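Local coordinates for protein yncA (Salmonella typhimurium, PDB 3DR8) that probably transfers an acetyl group from acetyl coenzyme A to an amino-group acceptor, as a member of the GNAT acetyltransferase family, at residues A[69-74]-A[82-87]; A[86-91]-A[101-106]; A[116-121]-A[160-165]. All coordinates share one frame; numbering follows the deposited sequence.

Interaction 1: residues A[69-74]-A[82-87]. With ACO (acetyl coenzyme *a), chain H; ACT (acetate ion), chain D.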
loop_
_atom_site.group_PDB
_atom_site.type_symbol
_atom_site.label_atom_id
_atom_site.label_comp_id
_atom_site.label_asym_id
_atom_site.label_seq_id
_atom_site.Cartn_x
_atom_site.Cartn_y
_atom_site.Cartn_z
ATOM N N ALA A 69 2.495 1.287 20.196
ATOM C CA ALA A 69 3.171 1.027 18.957
ATOM C C ALA A 69 2.956 -0.416 18.530
ATOM O O ALA A 69 2.822 -1.336 19.371
ATOM C CB ALA A 69 4.680 1.364 19.069
ATOM N N SER A 70 2.967 -0.635 17.221
ATOM C CA SER A 70 2.731 -1.978 16.706
ATOM C C SER A 70 3.160 -2.012 15.243
ATOM O O SER A 70 3.512 -0.981 14.665
ATOM C CB SER A 70 1.247 -2.341 16.864
ATOM O OG SER A 70 1.005 -3.704 16.513
ATOM N N PHE A 71 3.223 -3.202 14.678
ATOM C CA PHE A 71 3.373 -3.347 13.222
ATOM C C PHE A 71 2.507 -4.488 12.683
ATOM O O PHE A 71 2.071 -5.364 13.434
ATOM C CB PHE A 71 4.856 -3.459 12.757
ATOM C CG PHE A 71 5.608 -4.643 13.283
ATOM C CD1 PHE A 71 5.334 -5.932 12.826
ATOM C CD2 PHE A 71 6.684 -4.453 14.159
ATOM C CE1 PHE A 71 6.050 -7.022 13.286
ATOM C CE2 PHE A 71 7.430 -5.554 14.629
ATOM C CZ PHE A 71 7.113 -6.837 14.177
ATOM N N GLY A 72 2.267 -4.464 11.379
ATOM C CA GLY A 72 1.581 -5.543 10.696
ATOM C C GLY A 72 2.196 -5.687 9.316
ATOM O O GLY A 72 3.078 -4.919 8.929
ATOM N N ASP A 73 1.729 -6.678 8.578
ATOM C CA ASP A 73 2.108 -6.848 7.179
ATOM C C ASP A 73 1.762 -5.606 6.387
ATOM O O ASP A 73 0.676 -5.044 6.527
ATOM C CB ASP A 73 1.384 -8.077 6.577
ATOM C CG ASP A 73 1.728 -9.353 7.320
ATOM O OD1 ASP A 73 2.900 -9.515 7.677
ATOM O OD2 ASP A 73 0.825 -10.166 7.583
ATOM N N TRP A 74 2.685 -5.178 5.528
ATOM C CA TRP A 74 2.437 -4.001 4.714
ATOM C C TRP A 74 1.271 -4.292 3.769
ATOM O O TRP A 74 0.375 -3.477 3.622
ATOM C CB TRP A 74 3.706 -3.592 3.956
ATOM C CG TRP A 74 3.610 -2.273 3.225
ATOM C CD1 TRP A 74 2.775 -1.220 3.517
ATOM C CD2 TRP A 74 4.419 -1.851 2.111
ATOM N NE1 TRP A 74 2.997 -0.175 2.624
ATOM C CE2 TRP A 74 4.009 -0.538 1.763
ATOM C CE3 TRP A 74 5.427 -2.470 1.351
ATOM C CZ2 TRP A 74 4.569 0.165 0.680
ATOM C CZ3 TRP A 74 6.019 -1.739 0.260
ATOM C CH2 TRP A 74 5.566 -0.444 -0.050
ATOM N N TYR A 82 8.306 -10.225 4.418
ATOM C CA TYR A 82 9.383 -9.736 5.300
ATOM C C TYR A 82 9.358 -8.216 5.473
ATOM O O TYR A 82 10.300 -7.645 6.025
ATOM C CB TYR A 82 10.755 -10.214 4.801
ATOM C CG TYR A 82 10.804 -11.719 4.650
ATOM C CD1 TYR A 82 10.728 -12.312 3.396
ATOM C CD2 TYR A 82 10.853 -12.547 5.773
ATOM C CE1 TYR A 82 10.735 -13.719 3.250
ATOM C CE2 TYR A 82 10.871 -13.943 5.651
ATOM C CZ TYR A 82 10.797 -14.521 4.389
ATOM O OH TYR A 82 10.834 -15.900 4.273
ATOM N N THR A 83 8.325 -7.564 4.938
ATOM C CA THR A 83 8.160 -6.134 5.101
ATOM C C THR A 83 6.961 -5.826 5.984
ATOM O O THR A 83 5.867 -6.291 5.709
ATOM C CB THR A 83 7.984 -5.460 3.744
ATOM O OG1 THR A 83 9.163 -5.685 2.947
ATOM C CG2 THR A 83 7.720 -3.943 3.901
ATOM N N VAL A 84 7.162 -5.017 7.022
ATOM C CA VAL A 84 6.054 -4.606 7.876
ATOM C C VAL A 84 5.861 -3.120 7.764
ATOM O O VAL A 84 6.813 -2.348 7.528
ATOM C CB VAL A 84 6.219 -5.046 9.353
ATOM C CG1 VAL A 84 6.211 -6.573 9.453
ATOM C CG2 VAL A 84 7.485 -4.520 9.950
ATOM N N GLU A 85 4.613 -2.708 7.941
ATOM C CA GLU A 85 4.336 -1.307 8.122
ATOM C C GLU A 85 3.896 -1.063 9.579
ATOM O O GLU A 85 2.950 -1.682 10.076
ATOM C CB GLU A 85 3.301 -0.833 7.113
ATOM C CG GLU A 85 2.972 0.679 7.214
ATOM C CD GLU A 85 2.035 1.142 6.091
ATOM O OE1 GLU A 85 1.035 0.427 5.833
ATOM O OE2 GLU A 85 2.292 2.199 5.457
ATOM N N HIS A 86 4.597 -0.157 10.248
ATOM C CA HIS A 86 4.379 0.071 11.671
ATOM C C HIS A 86 3.678 1.391 11.963
ATOM O O HIS A 86 3.523 2.273 11.097
ATOM C CB HIS A 86 5.723 0.040 12.407
ATOM C CG HIS A 86 6.642 1.129 11.963
ATOM N ND1 HIS A 86 6.687 2.354 12.588
ATOM C CD2 HIS A 86 7.458 1.221 10.888
ATOM C CE1 HIS A 86 7.538 3.139 11.951
ATOM N NE2 HIS A 86 8.018 2.474 10.915
ATOM N N SER A 87 3.264 1.532 13.210
ATOM C CA SER A 87 2.714 2.791 13.639
ATOM C C SER A 87 3.032 3.045 15.115
ATOM O O SER A 87 3.216 2.106 15.895
ATOM C CB SER A 87 1.211 2.795 13.384
ATOM O OG SER A 87 0.590 1.740 14.073
HETATM N N1A ACO H . 8.903 19.602 14.623
HETATM C C2A ACO H . 10.024 18.904 14.351
HETATM N N3A ACO H . 10.468 17.962 15.213
HETATM C C4A ACO H . 9.796 17.703 16.364
HETATM C C5A ACO H . 8.648 18.400 16.659
HETATM C C6A ACO H . 8.200 19.355 15.768
HETATM N N6A ACO H . 7.066 20.026 16.091
HETATM N N7A ACO H . 8.181 17.962 17.842
HETATM C C8A ACO H . 9.017 16.992 18.278
HETATM N N9A ACO H . 10.002 16.863 17.380
HETATM C C1B ACO H . 11.109 15.885 17.435
HETATM C C2B ACO H . 11.878 15.776 18.740
HETATM O O2B ACO H . 12.855 16.834 18.865
HETATM C C3B ACO H . 12.466 14.376 18.554
HETATM O O3B ACO H . 13.667 14.400 17.783
HETATM P P3B ACO H . 14.839 13.338 18.130
HETATM O O7A ACO H . 14.205 11.950 18.174
HETATM O O8A ACO H . 15.266 13.797 19.509
HETATM O O9A ACO H . 15.872 13.579 17.065
HETATM C C4B ACO H . 11.435 13.613 17.725
HETATM O O4B ACO H . 10.523 14.591 17.247
HETATM C C5B ACO H . 10.680 12.522 18.491
HETATM O O5B ACO H . 10.316 13.026 19.768
HETATM P P1A ACO H . 9.501 12.176 20.849
HETATM O O1A ACO H . 9.175 13.123 21.985
HETATM O O2A ACO H . 10.113 10.815 21.097
HETATM O O3A ACO H . 8.125 11.964 20.026
HETATM P P2A ACO H . 6.659 11.773 20.622
HETATM O O4A ACO H . 5.933 13.085 20.552
HETATM O O5A ACO H . 6.578 10.944 21.880
HETATM O O6A ACO H . 6.107 10.795 19.453
HETATM C CBP ACO H . 4.776 10.877 17.467
HETATM C CCP ACO H . 6.134 11.166 18.074
HETATM C CDP ACO H . 4.762 11.410 16.042
HETATM C CEP ACO H . 4.611 9.361 17.433
HETATM C CAP ACO H . 3.692 11.521 18.360
HETATM O OAP ACO H . 3.808 12.969 18.493
HETATM C C9P ACO H . 2.255 11.277 17.965
HETATM O O9P ACO H . 1.581 10.432 18.525
HETATM N N8P ACO H . 1.708 12.083 17.037
HETATM C C7P ACO H . 0.341 12.058 16.520
HETATM C C6P ACO H . 0.078 10.743 15.738
HETATM C C5P ACO H . 1.198 10.481 14.701
HETATM O O5P ACO H . 1.549 11.333 13.862
HETATM N N4P ACO H . 1.779 9.275 14.731
HETATM C C3P ACO H . 2.869 8.843 13.836
HETATM C C2P ACO H . 2.269 8.507 12.467
HETATM S S1P ACO H . 3.472 7.946 11.287
HETATM C C ACO H . 4.243 6.498 11.972
HETATM O O ACO H . 3.270 5.852 12.806
HETATM C CH3 ACO H . 4.836 5.557 10.912
HETATM C C ACT D . 0.506 2.914 2.613
HETATM O O ACT D . 0.717 3.220 3.811
HETATM O OXT ACT D . 0.891 1.759 2.225
HETATM C CH3 ACT D . -0.186 3.884 1.691
HETATM O O HOH W 1 5.303 -9.004 6.938
HETATM O O HOH W 2 3.806 -7.236 4.368
HETATM O O HOH W 3 -0.475 -1.921 6.194
#
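Ser70 and Ser87 pair through both backbone bonds, and with Gly72 and Glu85 they define an antiparallel beta hairpin in the mixed sheet of the GNAT fold. Strands 69-73 and 83-87 run at 147° to each other, an angle consistent with the usual twist of a beta ladder.

Four hydrogen bonds carry the backbone. Ser87 N reaches Ser70 O at 2.9 Å, and the reverse bond, Ser70 N to Ser87 O, measures 3.1 Å. In the next pair Gly72 N donates to Glu85 O and Glu85 N to Gly72 O. Past it the ladder weakens: Trp74 N to Thr83 O is a weak bond.

Apolar contact gathers on the face bearing Phe71 and His86. Phe71 CG is wedged between backbone N and carbonyl carbon (chi1 62°), which lays its ring beside Val84. One Val84 methyl, CG2, sits over the ring in a CH-pi contact, 4.1 Å from the Phe71 centroid, while the other, CG1, approaches Phe71 CD1 at 3.5 Å. Helix 99-113 packs against the same face, with Ala111 on Phe71.

On the face of Glu85 the polar contacts gather round Trp74. The extended Glu85 chain brings OE1 to the indole edge, near its plane, 3.3 Å from Trp74 CD1; ring and carboxylate planes stand 76° apart. A water lies within hydrogen-bonding distance of both Glu85 OE1 and Trp74 O. An acetate, probably from the crystallisation liquor, is also held by Arg75 of the second subunit and accepts a hydrogen bond from Trp74 NE1 to its OXT at 2.9 Å.

Interaction 2: residues A[86-91]-A[101-106]. With ACO (acetyl coenzyme *a), chain H.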
loop_
_atom_site.group_PDB
_atom_site.type_symbol
_atom_site.label_atom_id
_atom_site.label_comp_id
_atom_site.label_asym_id
_atom_site.label_seq_id
_atom_site.Cartn_x
_atom_site.Cartn_y
_atom_site.Cartn_z
ATOM N N HIS A 86 4.597 -0.157 10.248
ATOM C CA HIS A 86 4.379 0.071 11.671
ATOM C C HIS A 86 3.678 1.391 11.963
ATOM O O HIS A 86 3.523 2.273 11.097
ATOM C CB HIS A 86 5.723 0.040 12.407
ATOM C CG HIS A 86 6.642 1.129 11.963
ATOM N ND1 HIS A 86 6.687 2.354 12.588
ATOM C CD2 HIS A 86 7.458 1.221 10.888
ATOM C CE1 HIS A 86 7.538 3.139 11.951
ATOM N NE2 HIS A 86 8.018 2.474 10.915
ATOM N N SER A 87 3.264 1.532 13.210
ATOM C CA SER A 87 2.714 2.791 13.639
ATOM C C SER A 87 3.032 3.045 15.115
ATOM O O SER A 87 3.216 2.106 15.895
ATOM C CB SER A 87 1.211 2.795 13.384
ATOM O OG SER A 87 0.590 1.740 14.073
ATOM N N VAL A 88 3.086 4.329 15.474
ATOM C CA VAL A 88 3.407 4.738 16.811
ATOM C C VAL A 88 2.409 5.834 17.119
ATOM O O VAL A 88 2.322 6.777 16.355
ATOM C CB VAL A 88 4.865 5.330 16.921
ATOM C CG1 VAL A 88 5.208 5.729 18.404
ATOM C CG2 VAL A 88 5.928 4.369 16.385
ATOM N N TYR A 89 1.649 5.717 18.217
ATOM C CA TYR A 89 0.793 6.838 18.666
ATOM C C TYR A 89 0.921 7.117 20.149
ATOM O O TYR A 89 0.597 6.272 20.988
ATOM C CB TYR A 89 -0.691 6.630 18.356
ATOM C CG TYR A 89 -0.973 6.327 16.943
ATOM C CD1 TYR A 89 -1.210 7.345 16.018
ATOM C CD2 TYR A 89 -1.000 5.008 16.513
ATOM C CE1 TYR A 89 -1.449 7.047 14.674
ATOM C CE2 TYR A 89 -1.237 4.698 15.197
ATOM C CZ TYR A 89 -1.461 5.703 14.289
ATOM O OH TYR A 89 -1.713 5.310 12.993
ATOM N N VAL A 90 1.346 8.334 20.462
ATOM C CA VAL A 90 1.490 8.753 21.846
ATOM C C VAL A 90 0.273 9.627 22.202
ATOM O O VAL A 90 -0.152 10.491 21.408
ATOM C CB VAL A 90 2.830 9.497 22.048
ATOM C CG1 VAL A 90 2.925 10.066 23.458
ATOM C CG2 VAL A 90 4.017 8.567 21.718
ATOM N N HIS A 91 -0.311 9.359 23.372
ATOM C CA HIS A 91 -1.409 10.142 23.919
ATOM C C HIS A 91 -1.045 11.622 23.843
ATOM O O HIS A 91 0.065 12.001 24.242
ATOM C CB HIS A 91 -1.638 9.728 25.377
ATOM C CG HIS A 91 -2.854 10.342 26.010
ATOM N ND1 HIS A 91 -2.955 11.683 26.299
ATOM C CD2 HIS A 91 -4.014 9.783 26.426
ATOM C CE1 HIS A 91 -4.132 11.933 26.842
ATOM N NE2 HIS A 91 -4.786 10.790 26.952
ATOM N N ARG A 101 10.243 7.827 20.646
ATOM C CA ARG A 101 11.526 7.187 20.462
ATOM C C ARG A 101 11.681 5.911 21.295
ATOM O O ARG A 101 12.244 4.934 20.820
ATOM C CB ARG A 101 12.627 8.163 20.835
ATOM C CG ARG A 101 13.998 7.698 20.431
ATOM C CD ARG A 101 15.058 8.695 20.836
ATOM N NE ARG A 101 16.347 8.008 20.829
ATOM C CZ ARG A 101 17.035 7.739 19.721
ATOM N NH1 ARG A 101 16.581 8.147 18.537
ATOM N NH2 ARG A 101 18.204 7.116 19.808
ATOM N N LYS A 102 11.234 5.941 22.554
ATOM C CA LYS A 102 11.301 4.723 23.368
ATOM C C LYS A 102 10.462 3.600 22.744
ATOM O O LYS A 102 10.962 2.474 22.587
ATOM C CB LYS A 102 10.920 4.998 24.808
ATOM C CG LYS A 102 11.952 5.863 25.537
ATOM C CD LYS A 102 13.060 5.044 26.181
ATOM C CE LYS A 102 13.853 5.925 27.148
ATOM N NZ LYS A 102 14.306 5.155 28.345
ATOM N N LEU A 103 9.221 3.908 22.360
ATOM C CA LEU A 103 8.362 2.912 21.665
ATOM C C LEU A 103 8.926 2.409 20.348
ATOM O O LEU A 103 8.930 1.198 20.106
ATOM C CB LEU A 103 6.947 3.435 21.432
ATOM C CG LEU A 103 6.059 3.574 22.636
ATOM C CD1 LEU A 103 5.061 4.688 22.336
ATOM C CD2 LEU A 103 5.370 2.223 22.993
ATOM N N LEU A 104 9.403 3.312 19.493
ATOM C CA LEU A 104 9.904 2.895 18.179
ATOM C C LEU A 104 11.201 2.100 18.262
ATOM O O LEU A 104 11.349 1.106 17.532
ATOM C CB LEU A 104 10.008 4.079 17.181
ATOM C CG LEU A 104 10.406 3.780 15.708
ATOM C CD1 LEU A 104 9.465 2.753 15.020
ATOM C CD2 LEU A 104 10.522 5.106 14.887
ATOM N N SER A 105 12.131 2.549 19.125
ATOM C CA SER A 105 13.375 1.825 19.401
ATOM C C SER A 105 13.077 0.352 19.716
ATOM O O SER A 105 13.616 -0.543 19.081
ATOM C CB SER A 105 14.136 2.486 20.554
ATOM O OG SER A 105 15.374 1.849 20.827
ATOM N N ARG A 106 12.170 0.133 20.664
ATOM C CA ARG A 106 11.754 -1.205 21.078
ATOM C C ARG A 106 11.037 -1.968 19.945
ATOM O O ARG A 106 11.233 -3.177 19.769
ATOM C CB ARG A 106 10.855 -1.109 22.313
ATOM C CG ARG A 106 10.218 -2.417 22.760
ATOM C CD ARG A 106 11.256 -3.462 23.230
ATOM N NE ARG A 106 10.538 -4.661 23.660
ATOM C CZ ARG A 106 9.978 -4.814 24.851
ATOM N NH1 ARG A 106 10.078 -3.868 25.777
ATOM N NH2 ARG A 106 9.303 -5.919 25.106
HETATM N N1A ACO H . 8.903 19.602 14.623
HETATM C C2A ACO H . 10.024 18.904 14.351
HETATM N N3A ACO H . 10.468 17.962 15.213
HETATM C C4A ACO H . 9.796 17.703 16.364
HETATM C C5A ACO H . 8.648 18.400 16.659
HETATM C C6A ACO H . 8.200 19.355 15.768
HETATM N N6A ACO H . 7.066 20.026 16.091
HETATM N N7A ACO H . 8.181 17.962 17.842
HETATM C C8A ACO H . 9.017 16.992 18.278
HETATM N N9A ACO H . 10.002 16.863 17.380
HETATM C C1B ACO H . 11.109 15.885 17.435
HETATM C C2B ACO H . 11.878 15.776 18.740
HETATM O O2B ACO H . 12.855 16.834 18.865
HETATM C C3B ACO H . 12.466 14.376 18.554
HETATM O O3B ACO H . 13.667 14.400 17.783
HETATM P P3B ACO H . 14.839 13.338 18.130
HETATM O O7A ACO H . 14.205 11.950 18.174
HETATM O O8A ACO H . 15.266 13.797 19.509
HETATM O O9A ACO H . 15.872 13.579 17.065
HETATM C C4B ACO H . 11.435 13.613 17.725
HETATM O O4B ACO H . 10.523 14.591 17.247
HETATM C C5B ACO H . 10.680 12.522 18.491
HETATM O O5B ACO H . 10.316 13.026 19.768
HETATM P P1A ACO H . 9.501 12.176 20.849
HETATM O O1A ACO H . 9.175 13.123 21.985
HETATM O O2A ACO H . 10.113 10.815 21.097
HETATM O O3A ACO H . 8.125 11.964 20.026
HETATM P P2A ACO H . 6.659 11.773 20.622
HETATM O O4A ACO H . 5.933 13.085 20.552
HETATM O O5A ACO H . 6.578 10.944 21.880
HETATM O O6A ACO H . 6.107 10.795 19.453
HETATM C CBP ACO H . 4.776 10.877 17.467
HETATM C CCP ACO H . 6.134 11.166 18.074
HETATM C CDP ACO H . 4.762 11.410 16.042
HETATM C CEP ACO H . 4.611 9.361 17.433
HETATM C CAP ACO H . 3.692 11.521 18.360
HETATM O OAP ACO H . 3.808 12.969 18.493
HETATM C C9P ACO H . 2.255 11.277 17.965
HETATM O O9P ACO H . 1.581 10.432 18.525
HETATM N N8P ACO H . 1.708 12.083 17.037
HETATM C C7P ACO H . 0.341 12.058 16.520
HETATM C C6P ACO H . 0.078 10.743 15.738
HETATM C C5P ACO H . 1.198 10.481 14.701
HETATM O O5P ACO H . 1.549 11.333 13.862
HETATM N N4P ACO H . 1.779 9.275 14.731
HETATM C C3P ACO H . 2.869 8.843 13.836
HETATM C C2P ACO H . 2.269 8.507 12.467
HETATM S S1P ACO H . 3.472 7.946 11.287
HETATM C C ACO H . 4.243 6.498 11.972
HETATM O O ACO H . 3.270 5.852 12.806
HETATM C CH3 ACO H . 4.836 5.557 10.912
#
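Leu104 meets His86 and Val88 where helix 99-113 packs on strand 83-90, the first strand-helix step of a beta-alpha-beta unit in the GNAT fold. The two short axes pass 8.9 Å apart at 156°, nearly antiparallel.

Followed outward, Leu104 begins with CB, which lies 4.2 Å from Val88 CG2. With CG anti to the backbone N (chi1 -175°) and chi2 at 56°, CD1 comes back toward the strand although the CB itself does not point there. CD1 then touches Val88 CG2 and, more closely, the imidazole, at 3.6 Å from His86 CE1; the leucine and histidine side chains cross at about a right angle. One helix position earlier, Leu103 CD1 bridges Val88 CG1 and Val90 CG2, each at 4.1 Å.

Both elements also hold acetyl coenzyme A by backbone groups. Val88 N donates to the acetyl oxygen O, Val88 O accepts a weak bond from N4P, and Val90 N binds O9P at 2.9 Å, so the pantetheine arm lies alongside the strand and bonds to its backbone much as a neighbouring strand would. At the helix start, Gly100 N is a further donor to the cofactor, while Arg101 N reaches its pyrophosphate oxygen O2A at 3.0 Å.

Interaction 3: residues A[116-121]-A[160-165]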
loop_
_atom_site.group_PDB
_atom_site.type_symbol
_atom_site.label_atom_id
_atom_site.label_comp_id
_atom_site.label_asym_id
_atom_site.label_seq_id
_atom_site.Cartn_x
_atom_site.Cartn_y
_atom_site.Cartn_z
ATOM N N LYS A 116 11.913 -9.901 10.377
ATOM C CA LYS A 116 11.545 -8.990 9.294
ATOM C C LYS A 116 12.787 -8.314 8.640
ATOM O O LYS A 116 13.814 -8.144 9.272
ATOM C CB LYS A 116 10.540 -7.935 9.792
ATOM C CG LYS A 116 9.211 -8.506 10.364
ATOM C CD LYS A 116 8.502 -9.390 9.317
ATOM C CE LYS A 116 7.334 -10.125 9.928
ATOM N NZ LYS A 116 6.609 -10.864 8.855
ATOM N N HIS A 117 12.661 -7.925 7.370
ATOM C CA HIS A 117 13.773 -7.337 6.614
ATOM C C HIS A 117 13.649 -5.813 6.505
ATOM O O HIS A 117 14.664 -5.089 6.504
ATOM C CB HIS A 117 13.840 -7.971 5.224
ATOM C CG HIS A 117 15.014 -7.534 4.408
ATOM N ND1 HIS A 117 16.317 -7.802 4.774
ATOM C CD2 HIS A 117 15.086 -6.868 3.231
ATOM C CE1 HIS A 117 17.141 -7.318 3.862
ATOM N NE2 HIS A 117 16.421 -6.734 2.926
ATOM N N VAL A 118 12.413 -5.330 6.379
ATOM C CA VAL A 118 12.168 -3.904 6.159
ATOM C C VAL A 118 10.993 -3.455 7.011
ATOM O O VAL A 118 9.988 -4.167 7.133
ATOM C CB VAL A 118 11.947 -3.522 4.632
ATOM C CG1 VAL A 118 11.657 -1.990 4.466
ATOM C CG2 VAL A 118 13.171 -3.863 3.786
HETATM N N MSE A 119 11.150 -2.296 7.625
HETATM C CA MSE A 119 10.035 -1.537 8.205
HETATM C C MSE A 119 9.714 -0.326 7.333
HETATM O O MSE A 119 10.603 0.434 6.966
HETATM C CB MSE A 119 10.412 -1.032 9.599
HETATM C CG MSE A 119 10.743 -2.146 10.556
HETATM SE SE MSE A 119 11.263 -1.523 12.310
HETATM C CE MSE A 119 9.567 -0.940 13.030
ATOM N N VAL A 120 8.440 -0.147 7.044
ATOM C CA VAL A 120 7.944 0.951 6.227
ATOM C C VAL A 120 7.101 1.884 7.087
ATOM O O VAL A 120 6.133 1.441 7.733
ATOM C CB VAL A 120 7.120 0.454 4.988
ATOM C CG1 VAL A 120 6.387 1.628 4.286
ATOM C CG2 VAL A 120 8.047 -0.378 3.970
ATOM N N ALA A 121 7.488 3.154 7.106
ATOM C CA ALA A 121 6.668 4.221 7.736
ATOM C C ALA A 121 5.911 5.034 6.669
ATOM O O ALA A 121 6.525 5.665 5.794
ATOM C CB ALA A 121 7.536 5.127 8.588
ATOM N N PHE A 160 7.149 8.086 2.404
ATOM C CA PHE A 160 7.496 6.774 2.913
ATOM C C PHE A 160 8.908 6.893 3.446
ATOM O O PHE A 160 9.774 7.534 2.817
ATOM C CB PHE A 160 7.433 5.683 1.817
ATOM C CG PHE A 160 6.052 5.094 1.597
ATOM C CD1 PHE A 160 5.500 5.038 0.306
ATOM C CD2 PHE A 160 5.305 4.580 2.678
ATOM C CE1 PHE A 160 4.226 4.445 0.081
ATOM C CE2 PHE A 160 4.012 3.961 2.473
ATOM C CZ PHE A 160 3.483 3.912 1.156
HETATM N N MSE A 161 9.128 6.314 4.618
HETATM C CA MSE A 161 10.497 6.149 5.107
HETATM C C MSE A 161 10.646 4.669 5.416
HETATM O O MSE A 161 9.666 3.969 5.705
HETATM C CB MSE A 161 10.791 7.004 6.332
HETATM C CG MSE A 161 10.475 8.491 6.167
HETATM SE SE MSE A 161 11.003 9.599 7.702
HETATM C CE MSE A 161 12.957 9.359 7.609
ATOM N N GLN A 162 11.854 4.173 5.285
ATOM C CA GLN A 162 12.034 2.783 5.580
ATOM C C GLN A 162 13.373 2.548 6.316
ATOM O O GLN A 162 14.306 3.373 6.254
ATOM C CB GLN A 162 11.886 1.933 4.308
ATOM C CG GLN A 162 13.022 2.067 3.312
ATOM C CD GLN A 162 12.698 1.370 2.003
ATOM O OE1 GLN A 162 11.885 1.875 1.209
ATOM N NE2 GLN A 162 13.342 0.217 1.753
ATOM N N LEU A 163 13.425 1.415 6.994
ATOM C CA LEU A 163 14.617 0.940 7.659
ATOM C C LEU A 163 14.795 -0.517 7.296
ATOM O O LEU A 163 13.920 -1.349 7.581
ATOM C CB LEU A 163 14.524 1.097 9.177
ATOM C CG LEU A 163 15.670 0.491 9.990
ATOM C CD1 LEU A 163 17.035 1.148 9.656
ATOM C CD2 LEU A 163 15.348 0.590 11.430
ATOM N N GLN A 164 15.950 -0.817 6.709
ATOM C CA GLN A 164 16.309 -2.192 6.381
ATOM C C GLN A 164 17.016 -2.796 7.599
ATOM O O GLN A 164 17.969 -2.228 8.126
ATOM C CB GLN A 164 17.213 -2.242 5.159
ATOM C CG GLN A 164 17.361 -3.688 4.573
ATOM C CD GLN A 164 18.140 -3.688 3.294
ATOM O OE1 GLN A 164 17.761 -3.033 2.313
ATOM N NE2 GLN A 164 19.249 -4.397 3.293
ATOM N N LEU A 165 16.512 -3.916 8.088
ATOM C CA LEU A 165 16.905 -4.407 9.406
ATOM C C LEU A 165 18.115 -5.356 9.372
ATOM O O LEU A 165 18.679 -5.682 10.422
ATOM C CB LEU A 165 15.698 -5.114 10.044
ATOM C CG LEU A 165 14.465 -4.224 10.308
ATOM C CD1 LEU A 165 13.269 -5.096 10.644
ATOM C CD2 LEU A 165 14.750 -3.250 11.445
#
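Strands 118-121 and 160-164 run antiparallel at 162°, with their axes 4.6 Å apart, and five backbone hydrogen bonds join the two segments. Paired bonds link Met119 with Leu163 and Ala121 with Met161; in the latter, Ala121 N to Met161 O measures 2.7 Å. Beyond the strand end, Leu165 N donates to His117 O.

His117 and Gln164 lie side by side and point the same way, and the imidazole and amide planes differ by 30°. Gln164 CG sits over one imidazole face, 3.9 Å from the His117 centroid, in a CH-pi contact. Polar ends have partners outside the segments: Gln164 NE2 bonds Asp166 O, while His117 ND1 bonds Asp166 OD1 and His117 NE2 bonds Gln147 OE1 of the second subunit. The His117 ring also stacks with Trp155 of that subunit.

At the far end Val120 CG1 meets the Phe160 ring at CD2, 3.5 Å away, and Ala121 O lies near the ring plane at its edge. On the opposite face, selenomethionine Met119 crosses Leu165 at about a right angle: Met119 CG touches Leu165 CD1 at 3.9 Å, and Met119 SE lies 4.0 Å from Leu165 CD2. Helix 99-113 packs on both residues.

Val118, Gln162 and Gln164 on one face, and also His117 and Phe160, meet the second subunit, so this antiparallel pair in the C-terminal half of the GNAT sheet also forms part of the dimer interface.

All three contacts belong to one mixed seven-stranded sheet and its helix 99-113. Interaction 1 closes the hairpin of strands 64-73 and 83-90; interaction 2 follows directly, sharing His86 and Ser87, and interaction 3 comes later in the chain. Their centres lie about 12 Å (1 to 2), 9 Å (1 to 3) and 14 Å (2 to 3) apart. Strand 83-90 runs beside strand 118-124, joined by probable backbone hydrogen bonds such as that of Val84 O with Val120 N. His86 packs against Val120 O and Ala121 CB. Interactions 1 and 2 border the acetyl coenzyme A, which Ala121 of interaction 3 also touches; 1 and 3 meet the second subunit, placing cofactor site and dimer interface on one continuous sheet.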